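Local coordinates for lipoate-protein ligase 1 (Plasmodium falciparum, PDB 5T8U) that belongs to the lipoyl protein ligase A/B family and holds lipoic acid in a pocket of its catalytic domain, at residues Q20-L26 with W59-S64; I115-F121 with T138-I144; L33-N37 with I159-L164; N126-F132 with A219-E223. All coordinates share one frame; numbering follows the deposited sequence.

Contact 1 of 4, residues Q20-L26 with W59-S64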
# COMPACT_ATOMS: atom_id res chain seq x y z
N GLN A 20 2.33 14.73 -9.77
CA GLN A 20 3.08 14.64 -8.52
C GLN A 20 2.20 14.92 -7.30
O GLN A 20 2.72 15.28 -6.24
CB GLN A 20 4.27 15.59 -8.55
CG GLN A 20 5.24 15.32 -9.69
CD GLN A 20 6.42 16.27 -9.72
OE1 GLN A 20 6.33 17.39 -9.22
NE2 GLN A 20 7.52 15.83 -10.30
N ASN A 21 0.89 14.76 -7.43
CA ASN A 21 -0.03 14.94 -6.31
C ASN A 21 -0.39 13.57 -5.74
O ASN A 21 -0.79 12.67 -6.48
CB ASN A 21 -1.30 15.67 -6.75
CG ASN A 21 -2.30 15.83 -5.63
OD1 ASN A 21 -3.17 14.98 -5.43
ND2 ASN A 21 -2.18 16.92 -4.88
N ILE A 22 -0.23 13.43 -4.42
CA ILE A 22 -0.45 12.13 -3.78
C ILE A 22 -1.88 11.66 -4.00
O ILE A 22 -2.12 10.48 -4.28
CB ILE A 22 -0.08 12.20 -2.29
CG1 ILE A 22 -0.30 10.84 -1.61
CG2 ILE A 22 -0.90 13.27 -1.57
CD1 ILE A 22 0.54 9.71 -2.19
N HIS A 23 -2.85 12.56 -3.87
CA HIS A 23 -4.25 12.18 -4.06
C HIS A 23 -4.52 11.79 -5.51
O HIS A 23 -5.25 10.83 -5.77
CB HIS A 23 -5.17 13.32 -3.63
CG HIS A 23 -4.94 13.78 -2.22
ND1 HIS A 23 -4.92 15.12 -1.87
CD2 HIS A 23 -4.71 13.09 -1.08
CE1 HIS A 23 -4.70 15.23 -0.58
NE2 HIS A 23 -4.56 14.01 -0.07
N PHE A 24 -3.93 12.53 -6.45
CA PHE A 24 -4.14 12.23 -7.86
C PHE A 24 -3.58 10.85 -8.21
O PHE A 24 -4.28 10.02 -8.81
CB PHE A 24 -3.48 13.31 -8.72
CG PHE A 24 -3.90 13.29 -10.16
CD1 PHE A 24 -4.99 14.02 -10.58
CD2 PHE A 24 -3.20 12.54 -11.09
CE1 PHE A 24 -5.38 14.00 -11.91
CE2 PHE A 24 -3.58 12.51 -12.41
CZ PHE A 24 -4.68 13.24 -12.82
N ASN A 25 -2.33 10.59 -7.83
CA ASN A 25 -1.71 9.31 -8.16
C ASN A 25 -2.37 8.16 -7.42
O ASN A 25 -2.49 7.06 -7.97
CB ASN A 25 -0.21 9.35 -7.84
CG ASN A 25 0.55 10.31 -8.73
OD1 ASN A 25 0.17 10.53 -9.89
ND2 ASN A 25 1.63 10.88 -8.21
N LEU A 26 -2.80 8.39 -6.18
CA LEU A 26 -3.56 7.36 -5.48
C LEU A 26 -4.88 7.07 -6.18
O LEU A 26 -5.33 5.92 -6.21
CB LEU A 26 -3.80 7.77 -4.03
CG LEU A 26 -2.60 7.64 -3.08
CD1 LEU A 26 -2.89 8.34 -1.76
CD2 LEU A 26 -2.24 6.18 -2.84
N TRP A 59 5.38 6.14 -10.23
CA TRP A 59 4.83 7.45 -9.92
C TRP A 59 5.62 8.07 -8.77
O TRP A 59 6.23 7.36 -7.96
CB TRP A 59 3.34 7.38 -9.58
CG TRP A 59 2.96 6.24 -8.66
CD1 TRP A 59 3.04 4.90 -8.93
CD2 TRP A 59 2.42 6.35 -7.33
NE1 TRP A 59 2.60 4.18 -7.85
CE2 TRP A 59 2.21 5.04 -6.86
CE3 TRP A 59 2.11 7.42 -6.50
CZ2 TRP A 59 1.70 4.78 -5.59
CZ3 TRP A 59 1.59 7.16 -5.24
CH2 TRP A 59 1.39 5.85 -4.80
N ARG A 60 5.60 9.39 -8.71
CA ARG A 60 6.27 10.14 -7.65
C ARG A 60 5.31 11.18 -7.09
O ARG A 60 4.38 11.62 -7.77
CB ARG A 60 7.54 10.83 -8.17
CG ARG A 60 8.61 9.86 -8.66
CD ARG A 60 9.56 10.53 -9.64
NE ARG A 60 10.29 11.64 -9.04
CZ ARG A 60 11.06 12.49 -9.72
NH1 ARG A 60 11.19 12.37 -11.04
NH2 ARG A 60 11.69 13.47 -9.09
N ASN A 61 5.54 11.56 -5.83
CA ASN A 61 4.69 12.51 -5.14
C ASN A 61 5.54 13.55 -4.43
O ASN A 61 6.65 13.27 -3.98
CB ASN A 61 3.78 11.81 -4.12
CG ASN A 61 3.18 10.53 -4.65
OD1 ASN A 61 2.17 10.55 -5.36
ND2 ASN A 61 3.80 9.40 -4.31
N ASN A 62 5.00 14.76 -4.34
CA ASN A 62 5.67 15.84 -3.63
C ASN A 62 5.54 15.61 -2.13
O ASN A 62 5.10 14.55 -1.67
CB ASN A 62 5.09 17.19 -4.08
CG ASN A 62 6.15 18.10 -4.68
OD1 ASN A 62 7.29 18.14 -4.21
ND2 ASN A 62 5.77 18.84 -5.71
N ARG A 63 5.92 16.62 -1.34
CA ARG A 63 5.97 16.48 0.11
C ARG A 63 4.61 16.05 0.65
O ARG A 63 3.64 16.80 0.56
CB ARG A 63 6.42 17.80 0.73
CG ARG A 63 7.78 18.27 0.22
CD ARG A 63 8.23 19.59 0.82
NE ARG A 63 7.53 20.73 0.25
CZ ARG A 63 6.71 21.55 0.91
NH1 ARG A 63 6.46 21.37 2.20
NH2 ARG A 63 6.13 22.56 0.27
N SER A 64 4.56 14.85 1.22
CA SER A 64 3.28 14.28 1.64
C SER A 64 3.48 13.35 2.84
O SER A 64 4.58 12.85 3.08
CB SER A 64 2.62 13.50 0.50
OG SER A 64 2.62 14.26 -0.70

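Contact 2 of 4, residues I115-F121 with T138-I144. With LPA (lipoic acid), chain C.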
# COMPACT_ATOMS: atom_id res chain seq x y z
N ILE A 115 -1.20 -13.50 -6.34
CA ILE A 115 -0.20 -12.89 -5.46
C ILE A 115 1.18 -13.09 -6.07
O ILE A 115 1.55 -14.20 -6.48
CB ILE A 115 -0.30 -13.48 -4.05
CG1 ILE A 115 -1.66 -13.16 -3.44
CG2 ILE A 115 0.82 -12.93 -3.17
CD1 ILE A 115 -1.89 -13.72 -2.04
N ASN A 116 1.95 -12.00 -6.12
CA ASN A 116 3.24 -12.00 -6.82
C ASN A 116 4.29 -11.23 -6.02
O ASN A 116 5.24 -10.69 -6.60
CB ASN A 116 3.09 -11.40 -8.22
CG ASN A 116 4.15 -11.89 -9.18
OD1 ASN A 116 4.18 -13.07 -9.55
ND2 ASN A 116 5.02 -10.99 -9.62
N THR A 117 4.13 -11.17 -4.70
CA THR A 117 5.03 -10.40 -3.85
C THR A 117 6.49 -10.79 -4.08
O THR A 117 7.32 -9.96 -4.49
CB THR A 117 4.65 -10.60 -2.38
OG1 THR A 117 3.27 -10.26 -2.19
CG2 THR A 117 5.52 -9.73 -1.48
N SER A 118 6.82 -12.05 -3.81
CA SER A 118 8.20 -12.50 -3.90
C SER A 118 8.79 -12.19 -5.27
O SER A 118 9.91 -11.67 -5.38
CB SER A 118 8.28 -14.00 -3.61
OG SER A 118 7.82 -14.28 -2.30
N SER A 119 8.05 -12.49 -6.34
CA SER A 119 8.56 -12.23 -7.69
C SER A 119 8.82 -10.74 -7.90
O SER A 119 9.86 -10.36 -8.45
CB SER A 119 7.58 -12.76 -8.73
OG SER A 119 7.68 -14.17 -8.86
N ASN A 120 7.89 -9.88 -7.47
CA ASN A 120 8.10 -8.44 -7.59
C ASN A 120 9.40 -8.03 -6.90
O ASN A 120 10.25 -7.34 -7.48
CB ASN A 120 6.91 -7.69 -7.00
CG ASN A 120 5.60 -8.06 -7.66
OD1 ASN A 120 5.57 -8.67 -8.73
ND2 ASN A 120 4.49 -7.70 -7.02
N PHE A 121 9.57 -8.46 -5.64
CA PHE A 121 10.81 -8.15 -4.93
C PHE A 121 12.02 -8.70 -5.66
O PHE A 121 13.11 -8.12 -5.56
CB PHE A 121 10.75 -8.72 -3.50
CG PHE A 121 9.98 -7.86 -2.54
CD1 PHE A 121 10.39 -6.57 -2.26
CD2 PHE A 121 8.86 -8.36 -1.89
CE1 PHE A 121 9.69 -5.78 -1.37
CE2 PHE A 121 8.16 -7.57 -0.99
CZ PHE A 121 8.57 -6.28 -0.73
N THR A 138 15.77 -8.64 1.30
CA THR A 138 14.41 -8.38 1.76
C THR A 138 14.33 -8.82 3.22
O THR A 138 14.63 -9.97 3.55
CB THR A 138 13.38 -9.10 0.89
OG1 THR A 138 12.08 -8.55 1.13
CG2 THR A 138 13.34 -10.61 1.14
N GLN A 139 13.97 -7.88 4.10
CA GLN A 139 13.99 -8.15 5.53
C GLN A 139 12.75 -8.92 5.97
O GLN A 139 12.84 -10.01 6.55
CB GLN A 139 14.13 -6.84 6.31
CG GLN A 139 14.75 -7.00 7.69
CD GLN A 139 15.03 -5.66 8.36
OE1 GLN A 139 16.07 -5.48 8.99
NE2 GLN A 139 14.10 -4.72 8.22
N GLY A 140 11.57 -8.36 5.71
CA GLY A 140 10.32 -9.01 6.03
C GLY A 140 9.43 -9.17 4.82
O GLY A 140 9.92 -9.21 3.69
N ARG A 141 8.12 -9.25 5.04
CA ARG A 141 7.18 -9.38 3.93
C ARG A 141 7.10 -8.11 3.10
O ARG A 141 6.58 -8.15 1.98
CB ARG A 141 5.79 -9.73 4.48
CG ARG A 141 4.72 -9.98 3.42
CD ARG A 141 4.99 -11.23 2.60
NE ARG A 141 3.81 -11.66 1.85
CZ ARG A 141 3.82 -12.59 0.90
NH1 ARG A 141 4.95 -13.19 0.55
NH2 ARG A 141 2.69 -12.91 0.28
N ASN A 142 7.61 -6.98 3.60
CA ASN A 142 7.31 -5.68 2.99
C ASN A 142 8.49 -4.72 2.94
O ASN A 142 8.29 -3.55 2.59
CB ASN A 142 6.16 -5.01 3.75
CG ASN A 142 6.58 -4.53 5.12
OD1 ASN A 142 7.19 -5.28 5.89
ND2 ASN A 142 6.26 -3.28 5.44
N ASP A 143 9.71 -5.14 3.28
CA ASP A 143 10.83 -4.22 3.38
C ASP A 143 12.03 -4.74 2.59
O ASP A 143 12.23 -5.95 2.44
CB ASP A 143 11.24 -4.00 4.83
CG ASP A 143 10.29 -3.08 5.57
OD1 ASP A 143 9.23 -2.74 4.99
OD2 ASP A 143 10.60 -2.68 6.71
N ILE A 144 12.83 -3.80 2.10
CA ILE A 144 14.10 -4.09 1.43
C ILE A 144 15.19 -3.33 2.16
O ILE A 144 15.09 -2.11 2.35
CB ILE A 144 14.07 -3.70 -0.06
CG1 ILE A 144 12.88 -4.34 -0.77
CG2 ILE A 144 15.38 -4.11 -0.73
CD1 ILE A 144 12.68 -3.85 -2.19
C1 LPA C . 5.53 0.31 5.55
O1 LPA C . 6.75 0.57 5.76
C2 LPA C . 5.01 0.25 4.12
O2 LPA C . 4.75 0.11 6.51
C3 LPA C . 5.03 1.65 3.51
C4 LPA C . 4.19 1.69 2.24
C5 LPA C . 3.98 3.14 1.83
C6 LPA C . 3.11 3.23 0.73
S6 LPA C . 2.49 4.64 0.67
C7 LPA C . 4.11 3.00 -0.96
C8 LPA C . 3.52 4.00 -2.05
S8 LPA C . 2.23 5.00 -1.20

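Contact 3 of 4, residues L33-N37 with I159-L164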
# COMPACT_ATOMS: atom_id res chain seq x y z
N LEU A 33 -6.55 -0.62 -10.11
CA LEU A 33 -6.97 -1.80 -9.37
C LEU A 33 -8.43 -2.14 -9.62
O LEU A 33 -8.79 -3.31 -9.79
CB LEU A 33 -6.72 -1.59 -7.87
CG LEU A 33 -7.34 -2.63 -6.93
CD1 LEU A 33 -6.90 -4.04 -7.31
CD2 LEU A 33 -6.97 -2.33 -5.49
N ASN A 34 -9.30 -1.13 -9.65
CA ASN A 34 -10.73 -1.35 -9.80
C ASN A 34 -11.18 -1.50 -11.25
O ASN A 34 -12.37 -1.75 -11.49
CB ASN A 34 -11.51 -0.21 -9.14
CG ASN A 34 -11.46 -0.28 -7.62
OD1 ASN A 34 -11.14 0.71 -6.95
ND2 ASN A 34 -11.78 -1.44 -7.07
N ASN A 35 -10.27 -1.36 -12.22
CA ASN A 35 -10.61 -1.55 -13.62
C ASN A 35 -9.55 -2.38 -14.33
O ASN A 35 -9.33 -2.22 -15.54
CB ASN A 35 -10.79 -0.21 -14.34
CG ASN A 35 -11.98 0.57 -13.81
OD1 ASN A 35 -13.12 0.34 -14.22
ND2 ASN A 35 -11.72 1.50 -12.90
N TYR A 36 -8.89 -3.28 -13.60
CA TYR A 36 -7.82 -4.12 -14.12
C TYR A 36 -8.20 -4.77 -15.45
O TYR A 36 -7.66 -4.40 -16.50
CB TYR A 36 -7.47 -5.18 -13.08
CG TYR A 36 -6.37 -6.15 -13.46
CD1 TYR A 36 -5.05 -5.74 -13.55
CD2 TYR A 36 -6.66 -7.49 -13.69
CE1 TYR A 36 -4.05 -6.63 -13.88
CE2 TYR A 36 -5.67 -8.39 -14.02
CZ TYR A 36 -4.36 -7.95 -14.12
OH TYR A 36 -3.37 -8.85 -14.45
N ASN A 37 -9.15 -5.71 -15.42
CA ASN A 37 -9.47 -6.50 -16.60
C ASN A 37 -9.96 -5.65 -17.77
O ASN A 37 -10.05 -6.18 -18.89
CB ASN A 37 -10.53 -7.55 -16.25
CG ASN A 37 -10.04 -8.54 -15.20
OD1 ASN A 37 -10.75 -8.82 -14.23
ND2 ASN A 37 -8.84 -9.06 -15.39
N ILE A 159 -7.99 -8.38 -4.05
CA ILE A 159 -9.34 -8.25 -4.58
C ILE A 159 -9.61 -9.43 -5.50
O ILE A 159 -8.69 -10.03 -6.05
CB ILE A 159 -9.54 -6.89 -5.29
CG1 ILE A 159 -9.92 -5.82 -4.26
CG2 ILE A 159 -10.57 -6.98 -6.43
CD1 ILE A 159 -10.27 -4.46 -4.84
N LYS A 160 -10.90 -9.75 -5.67
CA LYS A 160 -11.36 -10.94 -6.38
C LYS A 160 -10.39 -11.44 -7.44
O LYS A 160 -9.94 -12.59 -7.38
CB LYS A 160 -12.72 -10.66 -7.02
CG LYS A 160 -13.40 -11.88 -7.60
CD LYS A 160 -14.82 -11.57 -8.04
CE LYS A 160 -15.73 -12.79 -7.95
NZ LYS A 160 -17.09 -12.42 -7.48
N ASP A 161 -10.06 -10.58 -8.41
CA ASP A 161 -9.24 -10.98 -9.55
C ASP A 161 -7.89 -10.27 -9.60
O ASP A 161 -7.11 -10.54 -10.52
CB ASP A 161 -9.99 -10.71 -10.85
CG ASP A 161 -11.22 -11.58 -11.01
OD1 ASP A 161 -11.18 -12.74 -10.56
OD2 ASP A 161 -12.22 -11.10 -11.58
N VAL A 162 -7.59 -9.39 -8.65
CA VAL A 162 -6.41 -8.53 -8.73
C VAL A 162 -5.65 -8.58 -7.41
O VAL A 162 -6.26 -8.65 -6.34
CB VAL A 162 -6.79 -7.08 -9.08
CG1 VAL A 162 -5.54 -6.26 -9.34
CG2 VAL A 162 -7.72 -7.04 -10.28
N PHE A 163 -4.33 -8.54 -7.50
CA PHE A 163 -3.46 -8.38 -6.35
C PHE A 163 -2.58 -7.15 -6.58
O PHE A 163 -1.94 -7.03 -7.63
CB PHE A 163 -2.58 -9.61 -6.12
CG PHE A 163 -1.53 -9.42 -5.07
CD1 PHE A 163 -1.87 -9.41 -3.72
CD2 PHE A 163 -0.20 -9.23 -5.42
CE1 PHE A 163 -0.90 -9.23 -2.75
CE2 PHE A 163 0.77 -9.05 -4.46
CZ PHE A 163 0.42 -9.05 -3.12
N LEU A 164 -2.56 -6.26 -5.59
CA LEU A 164 -1.86 -4.99 -5.69
C LEU A 164 -0.76 -4.94 -4.63
O LEU A 164 -1.06 -4.97 -3.43
CB LEU A 164 -2.82 -3.81 -5.51
CG LEU A 164 -2.24 -2.40 -5.64
CD1 LEU A 164 -3.27 -1.44 -6.19
CD2 LEU A 164 -1.74 -1.88 -4.30

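Contact 4 of 4, residues N126-F132 with A219-E223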
# COMPACT_ATOMS: atom_id res chain seq x y z
N ASN A 126 16.91 -7.75 -8.62
CA ASN A 126 17.66 -7.91 -9.86
C ASN A 126 18.00 -6.55 -10.47
O ASN A 126 19.10 -6.37 -11.01
CB ASN A 126 16.87 -8.75 -10.86
CG ASN A 126 16.80 -10.21 -10.46
OD1 ASN A 126 17.63 -10.70 -9.69
ND2 ASN A 126 15.81 -10.92 -10.99
N THR A 127 17.07 -5.59 -10.40
CA THR A 127 17.37 -4.24 -10.85
C THR A 127 18.59 -3.69 -10.12
O THR A 127 19.62 -3.37 -10.74
CB THR A 127 16.16 -3.33 -10.62
OG1 THR A 127 15.07 -3.78 -11.44
CG2 THR A 127 16.48 -1.88 -10.97
N LEU A 128 18.51 -3.59 -8.79
CA LEU A 128 19.59 -2.98 -8.02
C LEU A 128 20.92 -3.69 -8.29
O LEU A 128 21.94 -3.04 -8.54
CB LEU A 128 19.26 -3.01 -6.53
CG LEU A 128 18.27 -1.95 -6.03
CD1 LEU A 128 16.86 -2.23 -6.51
CD2 LEU A 128 18.31 -1.87 -4.50
N LYS A 129 20.91 -5.02 -8.26
CA LYS A 129 22.14 -5.78 -8.43
C LYS A 129 22.73 -5.58 -9.82
O LYS A 129 23.87 -5.13 -9.97
CB LYS A 129 21.88 -7.27 -8.16
CG LYS A 129 23.12 -8.12 -8.03
CD LYS A 129 22.82 -9.58 -8.33
CE LYS A 129 23.72 -10.52 -7.55
NZ LYS A 129 23.44 -11.95 -7.86
N ASN A 130 21.95 -5.93 -10.85
CA ASN A 130 22.49 -5.93 -12.21
C ASN A 130 22.89 -4.53 -12.66
O ASN A 130 23.95 -4.35 -13.27
CB ASN A 130 21.46 -6.52 -13.17
CG ASN A 130 21.20 -7.98 -12.92
OD1 ASN A 130 22.01 -8.67 -12.30
ND2 ASN A 130 20.07 -8.48 -13.41
N HIS A 131 22.07 -3.53 -12.36
CA HIS A 131 22.25 -2.20 -12.94
C HIS A 131 22.95 -1.22 -12.02
O HIS A 131 23.31 -0.13 -12.47
CB HIS A 131 20.90 -1.63 -13.37
CG HIS A 131 20.19 -2.47 -14.38
ND1 HIS A 131 19.81 -3.77 -14.12
CD2 HIS A 131 19.79 -2.21 -15.64
CE1 HIS A 131 19.20 -4.27 -15.19
NE2 HIS A 131 19.18 -3.34 -16.12
N PHE A 132 23.16 -1.57 -10.74
CA PHE A 132 23.82 -0.65 -9.82
C PHE A 132 24.74 -1.37 -8.84
O PHE A 132 25.28 -0.72 -7.94
CB PHE A 132 22.77 0.17 -9.07
CG PHE A 132 21.73 0.79 -9.96
CD1 PHE A 132 22.01 1.94 -10.67
CD2 PHE A 132 20.49 0.20 -10.10
CE1 PHE A 132 21.05 2.51 -11.50
CE2 PHE A 132 19.53 0.76 -10.93
CZ PHE A 132 19.81 1.91 -11.63
N ALA A 219 15.99 1.11 -15.37
CA ALA A 219 16.51 -0.21 -15.03
C ALA A 219 15.39 -1.13 -14.55
O ALA A 219 15.33 -2.31 -14.91
CB ALA A 219 17.59 -0.09 -13.96
N LEU A 220 14.47 -0.59 -13.74
CA LEU A 220 13.40 -1.40 -13.18
C LEU A 220 12.45 -1.90 -14.27
O LEU A 220 12.02 -3.05 -14.24
CB LEU A 220 12.64 -0.59 -12.13
CG LEU A 220 11.61 -1.32 -11.26
CD1 LEU A 220 12.24 -2.49 -10.54
CD2 LEU A 220 11.02 -0.34 -10.27
N ILE A 221 12.11 -1.03 -15.23
CA ILE A 221 11.29 -1.46 -16.35
C ILE A 221 12.01 -2.55 -17.15
O ILE A 221 11.41 -3.54 -17.57
CB ILE A 221 10.92 -0.26 -17.24
CG1 ILE A 221 10.15 0.78 -16.43
CG2 ILE A 221 10.10 -0.71 -18.45
CD1 ILE A 221 9.91 2.09 -17.16
N LYS A 222 13.32 -2.37 -17.36
CA LYS A 222 14.11 -3.38 -18.06
C LYS A 222 13.98 -4.74 -17.38
O LYS A 222 13.58 -5.72 -18.01
CB LYS A 222 15.58 -2.94 -18.12
CG LYS A 222 15.88 -1.97 -19.25
CD LYS A 222 17.32 -1.47 -19.18
CE LYS A 222 17.72 -0.72 -20.44
NZ LYS A 222 19.16 -0.31 -20.43
N GLU A 223 14.31 -4.81 -16.09
CA GLU A 223 14.24 -6.09 -15.39
C GLU A 223 12.82 -6.60 -15.25
O GLU A 223 12.62 -7.81 -15.06
CB GLU A 223 14.88 -5.96 -14.00
CG GLU A 223 16.40 -5.92 -14.03
CD GLU A 223 17.01 -7.21 -14.55
OE1 GLU A 223 18.23 -7.23 -14.81
OE2 GLU A 223 16.27 -8.20 -14.68

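Contact 1 of 4, residues Q20-L26 with W59-S64
Asn-25 reaches from the first turn of helix 22-34 into the bend after Trp-59. Its CB lies 3.3 Å from Trp-59 CE3, approaching the six-membered ring obliquely. With CG lying beside the backbone N (chi1 -67°), the amide then slides past the indole, and ND2 gives a nearly straight hydrogen bond of 2.9 Å to Asn-61 OD1 (N-H...O 169°). That oxygen lies almost in the amide plane of Asn-25, yet the donor stands above the carbonyl plane of Asn-61. ND2 also binds Asn-19 O, and OD1 accepts from Ser-17 OG. Asparagine suits this buried place because one short side chain both donates and accepts.

Beyond the amide, Ile-22 CD1 meets the Trp-59 edge at CZ3 (4.1 Å), and Asn-62 N bonds Gln-20 O at 3.0 Å. Asn-21 caps the helix, its OD1 accepting from Phe-24 N in the carbonyl plane.

Trp-59 belongs to the lipoic acid pocket and donates through NE1 to Thr-109. The helix start is thus wedged between the end of strand 55-59, strand 88-90, which Ile-22 and Leu-26 touch at Ala-90, and helix 256-266.

Contact 2 of 4, residues I115-F121 with T138-I144
Phe-121 fills the tight half of this contact, its ring pushed from helix 117-132 against the turn at the sheet's edge. The outer rim of the ring, CE1, lies 3.6 Å from Ile-144 CG1, while Ile-144 CD1 reaches the ring edge in its plane. On the other side of the rim, CE2 comes within 3.4 Å of the Arg-141 backbone O, and CZ comes near Asn-142 CA. Over one face, centred, sits Thr-138 OG1, 4.2 Å above the ring plane. A flat, wide side chain suits this site because it can touch several residues of the turn and the strand after it.

That threonine hydroxyl is occupied within the turn: OG1 donates to Asp-143 O at 2.9 Å. Gln-139 N reaches the same oxygen from the opposite face of its plane, so two bonds tie the turn together.

The other half is looser. Arg-141 and Ile-115 are exposed, though Thr-117 is buried, and a crystal neighbour touches this side. Arg-141 sets out away from the helix, but a bend at chi2 (67°) swings its guanidinium back, laying one face over Thr-117 OG1, with NH2 3.7 Å from that oxygen. Ile-115 CG2 lies 3.9 Å from NH2. The long arginine can thus cover the helix start.

Asn-142, of the lipoic acid pocket, turns away from the helix; its ND2 bonds Ser-154 O weakly and merely neighbours the ligand, 3.7 Å from C1. No hydrogen bond spans the two segments, which implies that shape and van der Waals contact hold this helix to the turn.

Contact 3 of 4, residues L33-N37 with I159-L164
Tyr-36 presents one face of its ring to Val-162 CG1, on the beta hairpin of strands 150-159 and 162-170. Val-162 CG2 comes closer still, 3.6 Å from Tyr-36 CG at the CB end of the ring, while Asp-161 O approaches obliquely near CE2. At the far end of the ring, the hydroxyl is hydrogen-bonded to Glu-53 O. The other flat pair is polar: the Asn-37 and Asp-161 side chains cross at about a right angle, their amide and carboxylate planes 56° apart, with Asn-37 OD1 3.8 Å from Asp-161 OD2. Both atoms are acceptors, so this is mere proximity; Asn-37 ND2 is used by Phe-51 O.

A type I turn from Ile-159 to Val-162 joins the two strands, closed by paired backbone bonds between those residues. Its apex is polar and exposed, and its flanks are apolar where they meet the end of helix 22-34 and the chain that follows.

Leu-33 is the main wedge. With CG anti to the backbone N (chi1 169°), the side chain leans onto the hairpin and divides its contacts along its length. CD2 meets Ile-159 CD1 at 4.0 Å. Leu-33 and Leu-164 cross at about a right angle, with Leu-33 CB 3.8 Å from Leu-164 CD1. Side chains alternate along the strand: Val-162 and Leu-164 point toward segment 33-37, Phe-163 away from it; both faces of the sheet are covered, so all three are apolar.

Val-162 divides its own methyls, as a beta-branched residue readily can. Its CG2 lies 3.4 Å from Tyr-36 CB, and its CG1 packs tightly, 3.3 Å from Leu-33 CD1.

Contact 4 of 4, residues N126-F132 with A219-E223
Asn-130 and Glu-223 make the hydrogen bond that spans the two helices: Asn-130 ND2 donates to Glu-223 OE1 over 2.6 Å with N-H...O at 167°. The oxygen lies in the amide plane of Asn-130, but the donor comes from above the carboxylate plane. A bend at chi2 (-65°) curls the glutamate so that its head lies across the other helix. Lys-226 adds a long, weak ion pair to OE1, which would probably help keep the acid charged.

A second polar approach involves His-131. Its CE1 faces OE1 in the ring plane at 3.1 Å, ring and carboxylate planes being nearly perpendicular. Its ND1 makes a weak hydrogen bond back to Thr-127 O.

Apolar packing gathers around Ala-219. Its CB lies 3.5 Å from His-131 CD2 and 3.7 Å from Phe-132 CE2, and it also touches Thr-127 CG2. So small a residue lets two rings close on the helix surface. Thr-127 faces both ways: its methyl joins this cluster, while OG1 sits 3.2 Å from Leu-220 CD1 and sends its hydrogen bond to Ile-123 O of its own helix. Leu-220 itself continues inward to Leu-58 of strand 55-59.

One knob-into-hole fit is present: Glu-223 sits among Asn-126, Thr-127, Asn-130 and His-131. The axes of the two segments approach to 9.0 Å and run at 111°. Two helices crossing steeply on one face of a mixed sheet belong to the layered alpha/beta build of the lipoyl ligase catalytic domain.

How the contacts relate
All four contacts belong to the lipoyl ligase catalytic domain. Contact 1 is buried, whereas the others are partly buried; the centre of contact 4 is farthest out, about 22 Å from the centre of the chain. Helix 22-34 serves contact 1 with its start and contact 3 with its end, and helix 117-132 likewise serves contacts 2 and 4. The two helices pack on opposite faces of the large sheet: Phe-163, turned away from contact 3, packs on Thr-117 of contact 2. Contacts 1 and 2 each supply a lipoic acid pocket residue. Chemistry follows position: buried amide bonding in contact 1, unbonded packing in contacts 2 and 3, and a carboxylate-amide bond in contact 4.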